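Lipid II:glycine glycyltransferase (Staphylococcus aureus, PDB 6SNR) probably transfers the first glycine of the pentaglycine cross-bridge from glycyl-tRNA to the lysine side chain of membrane-bound lipid II during peptidoglycan synthesis. Local coordinates at residues 53-58 against 71-77; 42-46 against 88-93; 303-307 against 332-336; 337-341 against 351-355. All coordinates share one frame; numbering follows the deposited sequence.

Contact 1. Residues 53-58 against 71-77; sequences GVAQLL and YISRGFV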
loop_
_atom_site.group_PDB
_atom_site.type_symbol
_atom_site.label_atom_id
_atom_site.label_comp_id
_atom_site.label_asym_id
_atom_site.label_seq_id
_atom_site.Cartn_x
_atom_site.Cartn_y
_atom_site.Cartn_z
ATOM N N GLY A 53 9.795 9.400 -23.098
ATOM C CA GLY A 53 8.503 9.438 -22.346
ATOM C C GLY A 53 7.523 8.426 -22.888
ATOM O O GLY A 53 7.579 8.074 -24.072
ATOM N N VAL A 54 6.594 7.967 -22.040
ATOM C CA VAL A 54 5.541 7.066 -22.435
ATOM C C VAL A 54 4.254 7.445 -21.771
ATOM O O VAL A 54 4.247 8.283 -20.837
ATOM C CB VAL A 54 5.861 5.601 -22.052
ATOM C CG1 VAL A 54 7.197 5.195 -22.643
ATOM C CG2 VAL A 54 5.892 5.441 -20.525
ATOM N N ALA A 55 3.184 6.865 -22.248
ATOM C CA ALA A 55 1.890 7.017 -21.597
ATOM C C ALA A 55 0.970 5.890 -22.005
ATOM O O ALA A 55 0.990 5.409 -23.143
ATOM C CB ALA A 55 1.296 8.393 -21.905
ATOM N N GLN A 56 0.189 5.423 -21.053
ATOM C CA GLN A 56 -0.857 4.493 -21.250
ATOM C C GLN A 56 -2.203 5.219 -21.099
ATOM O O GLN A 56 -2.493 5.831 -20.078
ATOM C CB GLN A 56 -0.769 3.392 -20.197
ATOM C CG GLN A 56 -1.812 2.375 -20.338
ATOM C CD GLN A 56 -1.501 1.174 -19.506
ATOM O OE1 GLN A 56 -1.672 1.185 -18.273
ATOM N NE2 GLN A 56 -1.013 0.158 -20.154
ATOM N N LEU A 57 -2.975 5.204 -22.159
ATOM C CA LEU A 57 -4.279 5.886 -22.261
ATOM C C LEU A 57 -5.368 4.905 -22.043
ATOM O O LEU A 57 -5.406 3.829 -22.690
ATOM C CB LEU A 57 -4.427 6.504 -23.694
ATOM C CG LEU A 57 -3.599 7.717 -24.095
ATOM C CD1 LEU A 57 -2.117 7.650 -23.880
ATOM C CD2 LEU A 57 -3.911 8.022 -25.575
ATOM N N LEU A 58 -6.308 5.200 -21.146
ATOM C CA LEU A 58 -7.451 4.376 -20.942
ATOM C C LEU A 58 -8.652 5.126 -21.477
ATOM O O LEU A 58 -8.885 6.284 -21.140
ATOM C CB LEU A 58 -7.688 4.061 -19.454
ATOM C CG LEU A 58 -6.578 3.185 -18.854
ATOM C CD1 LEU A 58 -6.751 3.024 -17.332
ATOM C CD2 LEU A 58 -6.586 1.830 -19.514
ATOM N N TYR A 71 -8.399 8.851 -20.353
ATOM C CA TYR A 71 -7.822 9.089 -19.043
ATOM C C TYR A 71 -6.439 8.442 -18.962
ATOM O O TYR A 71 -6.324 7.203 -19.092
ATOM C CB TYR A 71 -8.756 8.549 -17.970
ATOM C CG TYR A 71 -8.281 8.695 -16.531
ATOM C CD1 TYR A 71 -7.498 9.772 -16.114
ATOM C CD2 TYR A 71 -8.556 7.674 -15.616
ATOM C CE1 TYR A 71 -7.020 9.866 -14.801
ATOM C CE2 TYR A 71 -8.089 7.762 -14.296
ATOM C CZ TYR A 71 -7.351 8.867 -13.903
ATOM O OH TYR A 71 -6.862 8.905 -12.592
ATOM N N ILE A 72 -5.443 9.274 -18.782
ATOM C CA ILE A 72 -4.023 8.870 -18.669
ATOM C C ILE A 72 -3.714 8.845 -17.183
ATOM O O ILE A 72 -3.160 9.798 -16.632
ATOM C CB ILE A 72 -3.055 9.778 -19.444
ATOM C CG1 ILE A 72 -3.530 9.950 -20.909
ATOM C CG2 ILE A 72 -1.617 9.235 -19.389
ATOM C CD1 ILE A 72 -2.626 10.741 -21.816
ATOM N N SER A 73 -4.089 7.740 -16.543
ATOM C CA SER A 73 -4.116 7.681 -15.034
ATOM C C SER A 73 -2.693 7.607 -14.482
ATOM O O SER A 73 -1.933 6.634 -14.719
ATOM C CB SER A 73 -4.944 6.468 -14.549
ATOM O OG SER A 73 -4.514 5.210 -15.123
ATOM N N ARG A 74 -2.291 8.661 -13.751
ATOM C CA ARG A 74 -0.923 8.855 -13.268
ATOM C C ARG A 74 0.161 8.923 -14.376
ATOM O O ARG A 74 1.329 8.708 -14.135
ATOM C CB ARG A 74 -0.569 7.815 -12.190
ATOM C CG ARG A 74 -1.396 7.981 -10.906
ATOM C CD ARG A 74 -0.814 9.073 -10.090
ATOM N NE ARG A 74 -1.451 9.210 -8.766
ATOM C CZ ARG A 74 -2.034 10.313 -8.297
ATOM N NH1 ARG A 74 -2.147 11.406 -9.043
ATOM N NH2 ARG A 74 -2.476 10.280 -7.013
ATOM N N GLY A 75 -0.259 9.316 -15.578
ATOM C CA GLY A 75 0.657 9.748 -16.644
ATOM C C GLY A 75 0.451 11.209 -16.956
ATOM O O GLY A 75 -0.295 11.889 -16.223
ATOM N N PHE A 76 1.090 11.735 -18.017
ATOM C CA PHE A 76 2.166 11.071 -18.754
ATOM C C PHE A 76 3.390 10.738 -17.890
ATOM O O PHE A 76 3.693 11.419 -16.897
ATOM C CB PHE A 76 2.722 11.993 -19.852
ATOM C CG PHE A 76 1.698 12.726 -20.696
ATOM C CD1 PHE A 76 1.000 12.085 -21.716
ATOM C CD2 PHE A 76 1.462 14.074 -20.486
ATOM C CE1 PHE A 76 0.139 12.768 -22.535
ATOM C CE2 PHE A 76 0.591 14.775 -21.299
ATOM C CZ PHE A 76 -0.063 14.128 -22.331
ATOM N N VAL A 77 4.128 9.716 -18.287
ATOM C CA VAL A 77 5.377 9.308 -17.627
ATOM C C VAL A 77 6.541 9.928 -18.393
ATOM O O VAL A 77 7.043 9.386 -19.400
ATOM C CB VAL A 77 5.497 7.800 -17.482
ATOM C CG1 VAL A 77 6.778 7.453 -16.737
ATOM C CG2 VAL A 77 4.287 7.225 -16.761
HETATM O O HOH W 1 -4.476 5.528 -18.284
#

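Contact 2. Residues 42-46 against 88-93; sequences RIAVG and ALLDSA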
loop_
_atom_site.group_PDB
_atom_site.type_symbol
_atom_site.label_atom_id
_atom_site.label_comp_id
_atom_site.label_asym_id
_atom_site.label_seq_id
_atom_site.Cartn_x
_atom_site.Cartn_y
_atom_site.Cartn_z
ATOM N N ARG A 42 -1.289 2.686 -25.980
ATOM C CA ARG A 42 -0.020 3.237 -25.539
ATOM C C ARG A 42 0.596 4.157 -26.577
ATOM O O ARG A 42 0.374 3.996 -27.796
ATOM C CB ARG A 42 0.995 2.111 -25.151
ATOM C CG ARG A 42 0.620 1.334 -23.890
ATOM C CD ARG A 42 1.836 0.581 -23.378
ATOM N NE ARG A 42 2.100 -0.627 -24.221
ATOM C CZ ARG A 42 3.106 -0.734 -25.096
ATOM N NH1 ARG A 42 3.916 0.277 -25.363
ATOM N NH2 ARG A 42 3.261 -1.879 -25.781
ATOM N N ILE A 43 1.414 5.073 -26.091
ATOM C CA ILE A 43 2.276 5.977 -26.883
ATOM C C ILE A 43 3.664 5.974 -26.257
ATOM O O ILE A 43 3.840 5.758 -25.057
ATOM C CB ILE A 43 1.755 7.423 -26.993
ATOM C CG1 ILE A 43 1.497 8.081 -25.608
ATOM C CG2 ILE A 43 0.438 7.424 -27.756
ATOM C CD1 ILE A 43 1.021 9.545 -25.624
ATOM N N ALA A 44 4.676 6.226 -27.084
ATOM C CA ALA A 44 6.061 6.382 -26.648
ATOM C C ALA A 44 6.724 7.331 -27.599
ATOM O O ALA A 44 6.418 7.326 -28.782
ATOM C CB ALA A 44 6.796 5.052 -26.564
ATOM N N VAL A 45 7.584 8.179 -27.069
ATOM C CA VAL A 45 8.387 9.129 -27.859
ATOM C C VAL A 45 9.858 9.108 -27.390
ATOM O O VAL A 45 10.185 8.754 -26.246
ATOM C CB VAL A 45 7.818 10.556 -27.734
ATOM C CG1 VAL A 45 6.367 10.652 -28.180
ATOM C CG2 VAL A 45 8.003 11.079 -26.320
ATOM N N GLY A 46 10.775 9.396 -28.316
ATOM C CA GLY A 46 12.187 9.446 -27.991
ATOM C C GLY A 46 13.051 9.901 -29.165
ATOM O O GLY A 46 12.538 10.406 -30.155
ATOM N N ALA A 88 5.445 16.186 -27.666
ATOM C CA ALA A 88 5.294 15.029 -28.535
ATOM C C ALA A 88 4.302 14.014 -28.000
ATOM O O ALA A 88 3.486 13.458 -28.740
ATOM C CB ALA A 88 6.613 14.391 -28.783
ATOM N N LEU A 89 4.356 13.774 -26.683
ATOM C CA LEU A 89 3.332 12.960 -26.066
ATOM C C LEU A 89 1.927 13.508 -26.243
ATOM O O LEU A 89 0.981 12.734 -26.553
ATOM C CB LEU A 89 3.651 12.732 -24.559
ATOM C CG LEU A 89 4.819 11.811 -24.291
ATOM C CD1 LEU A 89 5.302 11.943 -22.864
ATOM C CD2 LEU A 89 4.485 10.364 -24.601
ATOM N N LEU A 90 1.742 14.823 -26.036
ATOM C CA LEU A 90 0.401 15.415 -26.289
ATOM C C LEU A 90 -0.042 15.250 -27.765
ATOM O O LEU A 90 -1.171 14.882 -28.030
ATOM C CB LEU A 90 0.345 16.882 -25.833
ATOM C CG LEU A 90 -1.000 17.589 -26.018
ATOM C CD1 LEU A 90 -2.172 16.898 -25.344
ATOM C CD2 LEU A 90 -0.882 19.058 -25.537
ATOM N N ASP A 91 0.871 15.505 -28.699
ATOM C CA ASP A 91 0.582 15.327 -30.118
ATOM C C ASP A 91 0.056 13.909 -30.395
ATOM O O ASP A 91 -1.011 13.726 -31.014
ATOM C CB ASP A 91 1.821 15.602 -30.971
ATOM C CG ASP A 91 2.151 17.111 -31.158
ATOM O OD1 ASP A 91 1.355 18.030 -30.809
ATOM O OD2 ASP A 91 3.251 17.365 -31.702
ATOM N N SER A 92 0.781 12.905 -29.889
ATOM C CA SER A 92 0.355 11.517 -30.067
ATOM C C SER A 92 -0.961 11.190 -29.393
ATOM O O SER A 92 -1.790 10.464 -29.946
ATOM C CB SER A 92 1.446 10.530 -29.621
ATOM O OG SER A 92 2.623 10.680 -30.422
ATOM N N ALA A 93 -1.158 11.675 -28.158
ATOM C CA ALA A 93 -2.413 11.419 -27.474
ATOM C C ALA A 93 -3.604 12.046 -28.164
ATOM O O ALA A 93 -4.628 11.440 -28.240
ATOM C CB ALA A 93 -2.408 11.848 -25.982
HETATM O O HOH W 2 3.966 8.466 -29.905
#

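Contact 3. Residues 303-307 against 332-336; sequences YLSGA and PNHHM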
loop_
_atom_site.group_PDB
_atom_site.type_symbol
_atom_site.label_atom_id
_atom_site.label_comp_id
_atom_site.label_asym_id
_atom_site.label_seq_id
_atom_site.Cartn_x
_atom_site.Cartn_y
_atom_site.Cartn_z
ATOM N N TYR A 303 -6.737 -16.661 11.181
ATOM C CA TYR A 303 -6.215 -15.447 10.550
ATOM C C TYR A 303 -6.927 -14.224 11.107
ATOM O O TYR A 303 -8.147 -14.192 11.188
ATOM C CB TYR A 303 -6.398 -15.533 9.036
ATOM C CG TYR A 303 -5.444 -16.497 8.394
ATOM C CD1 TYR A 303 -4.094 -16.203 8.269
ATOM C CD2 TYR A 303 -5.889 -17.705 7.884
ATOM C CE1 TYR A 303 -3.189 -17.076 7.681
ATOM C CE2 TYR A 303 -5.002 -18.585 7.284
ATOM C CZ TYR A 303 -3.659 -18.287 7.181
ATOM O OH TYR A 303 -2.778 -19.186 6.585
ATOM N N LEU A 304 -6.126 -13.211 11.450
ATOM C CA LEU A 304 -6.570 -11.998 12.088
ATOM C C LEU A 304 -6.595 -10.759 11.213
ATOM O O LEU A 304 -7.399 -9.853 11.429
ATOM C CB LEU A 304 -5.606 -11.692 13.249
ATOM C CG LEU A 304 -5.532 -12.751 14.362
ATOM C CD1 LEU A 304 -4.682 -12.227 15.500
ATOM C CD2 LEU A 304 -6.916 -13.151 14.817
ATOM N N SER A 305 -5.653 -10.671 10.278
ATOM C CA SER A 305 -5.611 -9.508 9.402
ATOM C C SER A 305 -5.017 -9.902 8.064
ATOM O O SER A 305 -4.443 -10.965 7.921
ATOM C CB SER A 305 -4.831 -8.360 10.020
ATOM O OG SER A 305 -3.460 -8.634 10.175
ATOM N N GLY A 306 -5.121 -9.011 7.092
ATOM C CA GLY A 306 -4.557 -9.262 5.765
ATOM C C GLY A 306 -4.471 -7.963 4.985
ATOM O O GLY A 306 -5.117 -6.945 5.344
ATOM N N ALA A 307 -3.607 -7.976 3.963
ATOM C CA ALA A 307 -3.443 -6.808 3.128
ATOM C C ALA A 307 -2.867 -7.143 1.768
ATOM O O ALA A 307 -2.164 -8.133 1.594
ATOM C CB ALA A 307 -2.534 -5.838 3.828
ATOM N N PRO A 332 -2.263 -7.460 15.441
ATOM C CA PRO A 332 -1.889 -8.038 14.141
ATOM C C PRO A 332 -1.630 -7.024 13.024
ATOM O O PRO A 332 -0.695 -7.254 12.262
ATOM C CB PRO A 332 -3.056 -8.954 13.816
ATOM C CG PRO A 332 -4.209 -8.269 14.440
ATOM C CD PRO A 332 -3.669 -7.757 15.769
ATOM N N ASN A 333 -2.407 -5.947 12.949
ATOM C CA ASN A 333 -2.197 -4.912 11.898
ATOM C C ASN A 333 -0.840 -4.238 12.033
ATOM O O ASN A 333 -0.189 -3.928 11.045
ATOM C CB ASN A 333 -3.307 -3.860 11.942
ATOM C CG ASN A 333 -4.682 -4.449 11.616
ATOM O OD1 ASN A 333 -5.647 -4.290 12.358
ATOM N ND2 ASN A 333 -4.768 -5.121 10.499
ATOM N N HIS A 334 -0.367 -4.036 13.265
ATOM C CA HIS A 334 0.941 -3.407 13.473
ATOM C C HIS A 334 2.080 -4.317 13.068
ATOM O O HIS A 334 3.068 -3.864 12.455
ATOM C CB HIS A 334 1.109 -3.023 14.969
ATOM C CG HIS A 334 0.119 -2.014 15.434
ATOM N ND1 HIS A 334 -1.193 -2.332 15.708
ATOM C CD2 HIS A 334 0.232 -0.688 15.653
ATOM C CE1 HIS A 334 -1.832 -1.245 16.087
ATOM N NE2 HIS A 334 -0.983 -0.236 16.066
ATOM N N HIS A 335 1.931 -5.616 13.352
ATOM C CA HIS A 335 2.883 -6.609 12.908
ATOM C C HIS A 335 2.935 -6.663 11.372
ATOM O O HIS A 335 4.015 -6.585 10.763
ATOM C CB HIS A 335 2.509 -7.988 13.484
ATOM C CG HIS A 335 3.627 -8.961 13.455
ATOM N ND1 HIS A 335 3.484 -10.287 13.834
ATOM C CD2 HIS A 335 4.901 -8.825 13.048
ATOM C CE1 HIS A 335 4.623 -10.916 13.651
ATOM N NE2 HIS A 335 5.504 -10.050 13.189
ATOM N N MET A 336 1.727 -6.718 10.802
ATOM C CA MET A 336 1.535 -6.718 9.332
ATOM C C MET A 336 2.204 -5.538 8.619
ATOM O O MET A 336 3.022 -5.756 7.679
ATOM C CB MET A 336 0.045 -6.730 8.972
ATOM C CG MET A 336 -0.217 -7.300 7.583
ATOM S SD MET A 336 -1.997 -7.443 7.321
ATOM C CE MET A 336 -2.638 -5.816 7.469
#

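Contact 4. Residues 337-341 against 351-355; sequences QYTMM and TYDFG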
loop_
_atom_site.group_PDB
_atom_site.type_symbol
_atom_site.label_atom_id
_atom_site.label_comp_id
_atom_site.label_asym_id
_atom_site.label_seq_id
_atom_site.Cartn_x
_atom_site.Cartn_y
_atom_site.Cartn_z
ATOM N N GLN A 337 1.945 -4.339 9.111
ATOM C CA GLN A 337 2.517 -3.110 8.474
ATOM C C GLN A 337 4.032 -3.127 8.459
ATOM O O GLN A 337 4.664 -2.904 7.423
ATOM C CB GLN A 337 2.048 -1.827 9.123
ATOM C CG GLN A 337 0.599 -1.486 8.846
ATOM C CD GLN A 337 0.328 -1.191 7.369
ATOM O OE1 GLN A 337 1.253 -0.880 6.600
ATOM N NE2 GLN A 337 -0.952 -1.243 6.989
ATOM N N TYR A 338 4.651 -3.370 9.611
ATOM C CA TYR A 338 6.094 -3.323 9.681
ATOM C C TYR A 338 6.735 -4.415 8.814
ATOM O O TYR A 338 7.738 -4.181 8.152
ATOM C CB TYR A 338 6.507 -3.448 11.179
ATOM C CG TYR A 338 7.999 -3.359 11.458
ATOM C CD1 TYR A 338 8.731 -2.238 11.099
ATOM C CD2 TYR A 338 8.663 -4.360 12.173
ATOM C CE1 TYR A 338 10.088 -2.105 11.395
ATOM C CE2 TYR A 338 10.027 -4.233 12.481
ATOM C CZ TYR A 338 10.723 -3.105 12.082
ATOM O OH TYR A 338 12.070 -2.944 12.371
ATOM N N THR A 339 6.162 -5.628 8.843
ATOM C CA THR A 339 6.623 -6.749 8.009
ATOM C C THR A 339 6.564 -6.380 6.504
ATOM O O THR A 339 7.517 -6.664 5.765
ATOM C CB THR A 339 5.835 -8.030 8.294
ATOM O OG1 THR A 339 5.992 -8.368 9.691
ATOM C CG2 THR A 339 6.381 -9.132 7.486
ATOM N N MET A 340 5.473 -5.728 6.111
ATOM C CA MET A 340 5.256 -5.396 4.688
ATOM C C MET A 340 6.229 -4.324 4.241
ATOM O O MET A 340 6.748 -4.382 3.110
ATOM C CB MET A 340 3.795 -4.984 4.392
ATOM C CG MET A 340 2.839 -6.172 4.439
ATOM S SD MET A 340 1.172 -5.788 3.906
ATOM C CE MET A 340 0.734 -4.519 5.046
ATOM N N MET A 341 6.537 -3.382 5.119
ATOM C CA MET A 341 7.516 -2.358 4.795
ATOM C C MET A 341 8.865 -2.994 4.584
ATOM O O MET A 341 9.575 -2.665 3.636
ATOM C CB MET A 341 7.587 -1.304 5.862
ATOM C CG MET A 341 6.383 -0.384 5.932
ATOM S SD MET A 341 6.578 0.711 7.371
ATOM C CE MET A 341 5.049 1.643 7.315
ATOM N N THR A 351 9.949 3.780 -1.207
ATOM C CA THR A 351 8.800 4.419 -0.587
ATOM C C THR A 351 7.653 3.428 -0.432
ATOM O O THR A 351 7.506 2.523 -1.226
ATOM C CB THR A 351 8.297 5.675 -1.345
ATOM O OG1 THR A 351 8.086 5.352 -2.718
ATOM C CG2 THR A 351 9.313 6.792 -1.254
ATOM N N TYR A 352 6.852 3.641 0.591
ATOM C CA TYR A 352 5.709 2.801 0.961
ATOM C C TYR A 352 4.521 3.746 1.141
ATOM O O TYR A 352 4.468 4.589 2.046
ATOM C CB TYR A 352 6.035 2.037 2.235
ATOM C CG TYR A 352 5.008 1.078 2.749
ATOM C CD1 TYR A 352 3.980 1.486 3.619
ATOM C CD2 TYR A 352 5.090 -0.267 2.448
ATOM C CE1 TYR A 352 3.057 0.588 4.115
ATOM C CE2 TYR A 352 4.179 -1.171 2.937
ATOM C CZ TYR A 352 3.173 -0.751 3.783
ATOM O OH TYR A 352 2.267 -1.644 4.276
ATOM N N ASP A 353 3.589 3.701 0.182
ATOM C CA ASP A 353 2.523 4.672 0.040
ATOM C C ASP A 353 1.226 4.123 0.637
ATOM O O ASP A 353 0.641 3.133 0.159
ATOM C CB ASP A 353 2.392 4.978 -1.476
ATOM C CG ASP A 353 1.466 6.107 -1.787
ATOM O OD1 ASP A 353 0.636 6.504 -0.956
ATOM O OD2 ASP A 353 1.550 6.563 -2.947
ATOM N N PHE A 354 0.733 4.784 1.693
ATOM C CA PHE A 354 -0.529 4.416 2.318
ATOM C C PHE A 354 -1.775 4.935 1.613
ATOM O O PHE A 354 -2.889 4.707 2.081
ATOM C CB PHE A 354 -0.568 4.953 3.750
ATOM C CG PHE A 354 0.204 4.131 4.739
ATOM C CD1 PHE A 354 1.539 4.383 4.963
ATOM C CD2 PHE A 354 -0.445 3.214 5.554
ATOM C CE1 PHE A 354 2.250 3.657 5.906
ATOM C CE2 PHE A 354 0.272 2.488 6.529
ATOM C CZ PHE A 354 1.600 2.718 6.693
ATOM N N GLY A 355 -1.587 5.688 0.527
ATOM C CA GLY A 355 -2.675 6.243 -0.248
ATOM C C GLY A 355 -3.249 7.534 0.327
ATOM O O GLY A 355 -2.604 8.206 1.123
#

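Contact 1. Residues 53-58 against 71-77
Leu-58 and Tyr-71 form an antiparallel hydrogen-bonded pair: Tyr-71 N reaches Leu-58 O at 2.7 Å on a nearly straight path (178°), and the return bond runs from Leu-58 N to Tyr-71 O at 2.9 Å. Leu-58 CB lies against the same oxygen, and its CD1 runs on to Ser-73 OG, which bonds to Leu-24 O. The Tyr-71 ring turns off from Leu-58, and its hydroxyl hydrogen-bonds to Asp-108. At the other end Val-77 makes the same kind of pair with Val-54, its N 2.9 Å from Val-54 O, and Val-54 CG2 lies alongside Val-77 CB. The two pairs belong to a single beta hairpin, strands 50-61 and 68-78, but the register shifts by two residues between them. The extra residues of 71-77 are taken up by a type II turn from Ile-72 to Gly-75 and a cis peptide between Gly-75 and Phe-76. Where the backbones part, a water accepts from Ser-73 N at 2.8 Å and lies 2.6 Å from Tyr-71 O and 2.7 Å from Gln-56 O. Ile-72 fills the other side of the gap. With CG1 anti to its carbonyl carbon (chi1 -51°), it sets CD1 3.8 Å from Leu-57 CD1 and turns CG2 to Ala-55 CB. Ala-55 CB also meets the edge of the Phe-76 ring, near CD1.

Contact 2. Residues 42-46 against 88-93
Ala-88 meets Val-45 methyl to methyl, CB lying 3.8 Å from Val-45 CG1, where helix 83-99 runs over strand 39-47. The short axes come within 8.4 Å and their directions differ by 147°, so helix and strand run roughly antiparallel. One residue on, Leu-89 reaches both inward-facing strand residues. Its CG touches Val-45 CG2 at 3.8 Å, and its CD2 lies 3.7 Å from Ile-43 CD1. Ile-43 places CG1 between its own backbone N and carbonyl carbon (chi1 55°), and the extended chi2 (178°) then carries CD1 up to the helix backbone, 3.3 Å from Leu-89 O. A turn later Ser-92 brings CB against Ile-43 CG2 at 3.8 Å, while its hydroxyl turns to a water 2.6 Å from OG; that water donates to Ala-44 O at 2.9 Å. Ala-93 closes the row, its CB against Ile-43 CD1 and also against Leu-57 of the next strand. No direct hydrogen bond joins the segments. The chemistry is therefore that of an apolar helix-on-sheet interface, with small residues admitting the branched strand side chains close to the helix and one water-mediated link between Ser-92 and the strand backbone.

Contact 3. Residues 303-307 against 332-336
Pro-332, at the start of helix 332-347, rests on Leu-304 and Ser-305 of strand 302-312, in the second of the protein's two seven-stranded mixed sheets. The strand pairs in a hairpin with strand 315-323, after which the chain enters this helix. The short axes approach to 8.1 Å at 40°, so helix and strand run in broadly the same direction. Pro-332 meets Leu-304 crosswise: its CB is 3.8 Å from Leu-304 CB, and CG and Leu-304 CD1 extend the patch. Ser-305 then sits among three helix residues. Its OG lies 3.7 Å from Pro-332 CB and 3.4 Å from Met-336 SD, while its CB is 3.3 Å from Asn-333 ND2. None of these is a hydrogen bond, and Ser-305 OG is buried without a polar partner in the model. Asn-333 uses its other amide atom, OD1, in a weak hydrogen bond to Ser-323 on the hairpin's second strand. Met-336 leaves the helix with CG anti to the backbone N (chi1 -156°), and a straight second torsion then puts SD 3.4 Å from Gly-306 C. The bend at chi3 (60°) lays CE against Ala-307 CB at 3.6 Å, so the thioether runs along the backbone of Gly-306 to Ala-307. On the neighbouring strand 226-233, Val-231 also touches Ser-305 and Pro-332. A helix laid over the sheet strands that precede it in sequence is consistent with the acetyltransferase-like (GNAT-type) fold of the FemABX family.

Contact 4. Residues 337-341 against 351-355
Met-341 and Tyr-352, whose CA atoms are 6.7 Å apart, mark the nearest CA approach of residues 337-341 and 351-355, whose axes run at 138° to each other. The Tyr-352 ring spans the gap. Met-341 covers one of its faces: CG stands 3.6 Å from the ring centroid and only 4° off the ring normal, a CH-pi contact, and SD adds a more distant Met-aromatic one. Met-341 stays straight through its last two torsions and so passes over Tyr-352, bringing CE to the edge of the Phe-354 ring, 3.7 Å from CZ. At the far end of Tyr-352, OH donates to Gln-337 OE1 at 2.6 Å, from a position tilted out of the carbonyl plane. The amide stands almost perpendicular to the tyrosine ring (88°), and OE1 also lies 3.5 Å from Phe-354 CE2. Met-340 CE packs on the hydroxyl, 3.3 Å from Tyr-352 OH. The buried phenol is thus held by one hydrogen bond and fixed by methionines at a face and at its tip. The contact closes a beta-alpha-beta unit of strand 315-323, helix 332-347 and strand 351-356: Tyr-318 touches both Gln-337 and Tyr-352, strand 146-151 pairs on the other side of 351-356, and Trp-377 and Phe-373 meet the Phe-354 ring.

Overall arrangement
The four contacts fall into two pairs, one on each seven-stranded sheet. Contacts 1 and 2 have centres 10 Å apart and share a sheet: Ala-55 O and Ile-43 N, 3.0 Å apart, probably form a hydrogen bond between their neighbouring strands. Contacts 3 and 4 use successive parts of helix 332-347, with centres 13 Å apart, and touch where Ala-307 CB meets Met-340 SD at 3.7 Å. Between the pairs, contacts 1 and 4 come nearest, about 7 Å between closest atoms, without touching; contacts 2 and 3 lie farthest apart, about 43 Å between centres. This separation fits the two acetyltransferase-like subdomains of FemABX enzymes.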